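Local atomic coordinates of effector protein HopAB2 (Pseudomonas syringae pv. tomato, PDB entry 3TL8), a protein that suppresses plant immunity as a virulence factor in susceptible hosts, yet triggers the hypersensitive response in tomato when recognised by the Pto resistance protein. Residues L54-R58 and L106-G111. Numbering follows the deposited sequence.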
loop_
_atom_site.group_PDB
_atom_site.type_symbol
_atom_site.label_atom_id
_atom_site.label_comp_id
_atom_site.label_asym_id
_atom_site.label_seq_id
_atom_site.Cartn_x
_atom_site.Cartn_y
_atom_site.Cartn_z
ATOM N N LEU B 54 -4.804 7.043 -29.083
ATOM C CA LEU B 54 -5.039 7.388 -27.680
ATOM C C LEU B 54 -6.134 6.575 -26.980
ATOM O O LEU B 54 -5.916 6.079 -25.876
ATOM C CB LEU B 54 -5.284 8.893 -27.526
ATOM C CG LEU B 54 -4.072 9.755 -27.885
ATOM C CD1 LEU B 54 -4.202 11.141 -27.292
ATOM C CD2 LEU B 54 -2.783 9.100 -27.410
ATOM N N GLU B 55 -7.302 6.445 -27.603
ATOM C CA GLU B 55 -8.329 5.552 -27.072
ATOM C C GLU B 55 -7.769 4.134 -27.072
ATOM O O GLU B 55 -8.241 3.254 -26.348
ATOM C CB GLU B 55 -9.616 5.632 -27.895
ATOM C CG GLU B 55 -10.529 6.814 -27.546
ATOM C CD GLU B 55 -11.350 6.583 -26.281
ATOM O OE1 GLU B 55 -11.193 5.514 -25.649
ATOM O OE2 GLU B 55 -12.158 7.471 -25.924
ATOM N N HIS B 56 -6.755 3.936 -27.907
ATOM C CA HIS B 56 -5.964 2.715 -27.931
ATOM C C HIS B 56 -5.177 2.655 -26.645
ATOM O O HIS B 56 -5.151 1.643 -25.957
ATOM C CB HIS B 56 -4.955 2.813 -29.069
ATOM C CG HIS B 56 -4.802 1.561 -29.869
ATOM N ND1 HIS B 56 -5.862 0.946 -30.498
ATOM C CD2 HIS B 56 -3.706 0.828 -30.172
ATOM C CE1 HIS B 56 -5.428 -0.124 -31.140
ATOM N NE2 HIS B 56 -4.122 -0.217 -30.959
ATOM N N LEU B 57 -4.533 3.778 -26.347
ATOM C CA LEU B 57 -3.525 3.880 -25.302
ATOM C C LEU B 57 -4.083 3.704 -23.892
ATOM O O LEU B 57 -3.453 3.069 -23.046
ATOM C CB LEU B 57 -2.781 5.212 -25.419
ATOM C CG LEU B 57 -1.698 5.458 -24.371
ATOM C CD1 LEU B 57 -1.016 4.162 -24.003
ATOM C CD2 LEU B 57 -0.683 6.488 -24.846
ATOM N N ARG B 58 -5.259 4.269 -23.645
ATOM C CA ARG B 58 -5.938 4.086 -22.371
ATOM C C ARG B 58 -5.724 2.653 -21.900
ATOM O O ARG B 58 -5.354 2.410 -20.752
ATOM C CB ARG B 58 -7.437 4.338 -22.545
ATOM C CG ARG B 58 -8.017 5.456 -21.703
ATOM C CD ARG B 58 -9.482 5.644 -22.049
ATOM N NE ARG B 58 -10.134 6.633 -21.199
ATOM C CZ ARG B 58 -11.411 6.985 -21.315
ATOM N NH1 ARG B 58 -12.166 6.427 -22.252
ATOM N NH2 ARG B 58 -11.934 7.894 -20.497
ATOM N N LEU B 106 -4.872 11.320 -19.599
ATOM C CA LEU B 106 -5.617 10.668 -20.658
ATOM C C LEU B 106 -7.114 10.699 -20.402
ATOM O O LEU B 106 -7.881 11.184 -21.231
ATOM C CB LEU B 106 -5.170 9.211 -20.811
ATOM C CG LEU B 106 -3.869 8.895 -21.547
ATOM C CD1 LEU B 106 -3.690 7.388 -21.639
ATOM C CD2 LEU B 106 -3.886 9.510 -22.933
ATOM N N ASN B 107 -7.528 10.169 -19.257
ATOM C CA ASN B 107 -8.947 10.065 -18.928
ATOM C C ASN B 107 -9.647 11.411 -18.871
ATOM O O ASN B 107 -10.847 11.503 -19.117
ATOM C CB ASN B 107 -9.164 9.305 -17.616
ATOM C CG ASN B 107 -9.002 7.806 -17.776
ATOM O OD1 ASN B 107 -9.880 7.130 -18.307
ATOM N ND2 ASN B 107 -7.879 7.279 -17.310
ATOM N N ARG B 108 -8.901 12.455 -18.541
ATOM C CA ARG B 108 -9.460 13.795 -18.566
ATOM C C ARG B 108 -9.818 14.149 -20.003
ATOM O O ARG B 108 -10.891 14.682 -20.277
ATOM C CB ARG B 108 -8.474 14.815 -17.992
ATOM C CG ARG B 108 -8.462 14.890 -16.462
ATOM C CD ARG B 108 -7.643 16.079 -15.967
ATOM N NE ARG B 108 -8.018 17.318 -16.650
ATOM C CZ ARG B 108 -7.388 17.812 -17.713
ATOM N NH1 ARG B 108 -6.336 17.180 -18.222
ATOM N NH2 ARG B 108 -7.804 18.942 -18.270
ATOM N N MET B 109 -8.919 13.823 -20.922
ATOM C CA MET B 109 -9.102 14.177 -22.321
ATOM C C MET B 109 -10.181 13.348 -23.025
ATOM O O MET B 109 -10.769 13.804 -24.004
ATOM C CB MET B 109 -7.776 14.068 -23.075
ATOM C CG MET B 109 -7.788 14.759 -24.422
ATOM S SD MET B 109 -6.160 14.792 -25.183
ATOM C CE MET B 109 -5.806 13.042 -25.258
ATOM N N LEU B 110 -10.450 12.142 -22.527
ATOM C CA LEU B 110 -11.414 11.249 -23.171
ATOM C C LEU B 110 -12.586 10.865 -22.265
ATOM O O LEU B 110 -13.083 9.742 -22.334
ATOM C CB LEU B 110 -10.713 9.979 -23.655
ATOM C CG LEU B 110 -9.357 10.145 -24.345
ATOM C CD1 LEU B 110 -8.637 8.810 -24.457
ATOM C CD2 LEU B 110 -9.524 10.790 -25.708
ATOM N N GLY B 111 -13.023 11.793 -21.420
ATOM C CA GLY B 111 -14.125 11.535 -20.505
ATOM C C GLY B 111 -13.847 10.389 -19.546
ATOM O O GLY B 111 -14.692 9.515 -19.335
#
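Apolar side chains fill the space between residues 54-58 of helix 54-65 and the C-terminal turn of helix 98-109. Leu54 CD1 meets Met109 CE at a tight 3.2 Å, and Leu57 CG lies 3.9 Å from Leu106 CD1. Helix 29-49 joins the cluster, its Leu44 touching Leu54, Leu106 and Met109. The contact thus ties three helices together in the all-helical BAK1-binding domain, one of two similar kinase-interacting domains of the effector.

Polar contacts centre on Arg58, whose extended side chain reaches across the helix end. Arg58 NE and NH2 both donate weak hydrogen bonds to Asn107 OD1, at 2.9 and 3.1 Å, while Asn107 ND2 is hydrogen-bonded to Asn103 O one turn back and the residue packs against the bound BAK1 chain. Leu110 CB covers one face of the guanidinium, and Leu110, the first residue to leave helical geometry, brings its O to 2.8 Å from Arg58 NH2. A long salt bridge, 3.6 Å from Arg58 NH1 to Glu55 OE1, lies within segment 54-58.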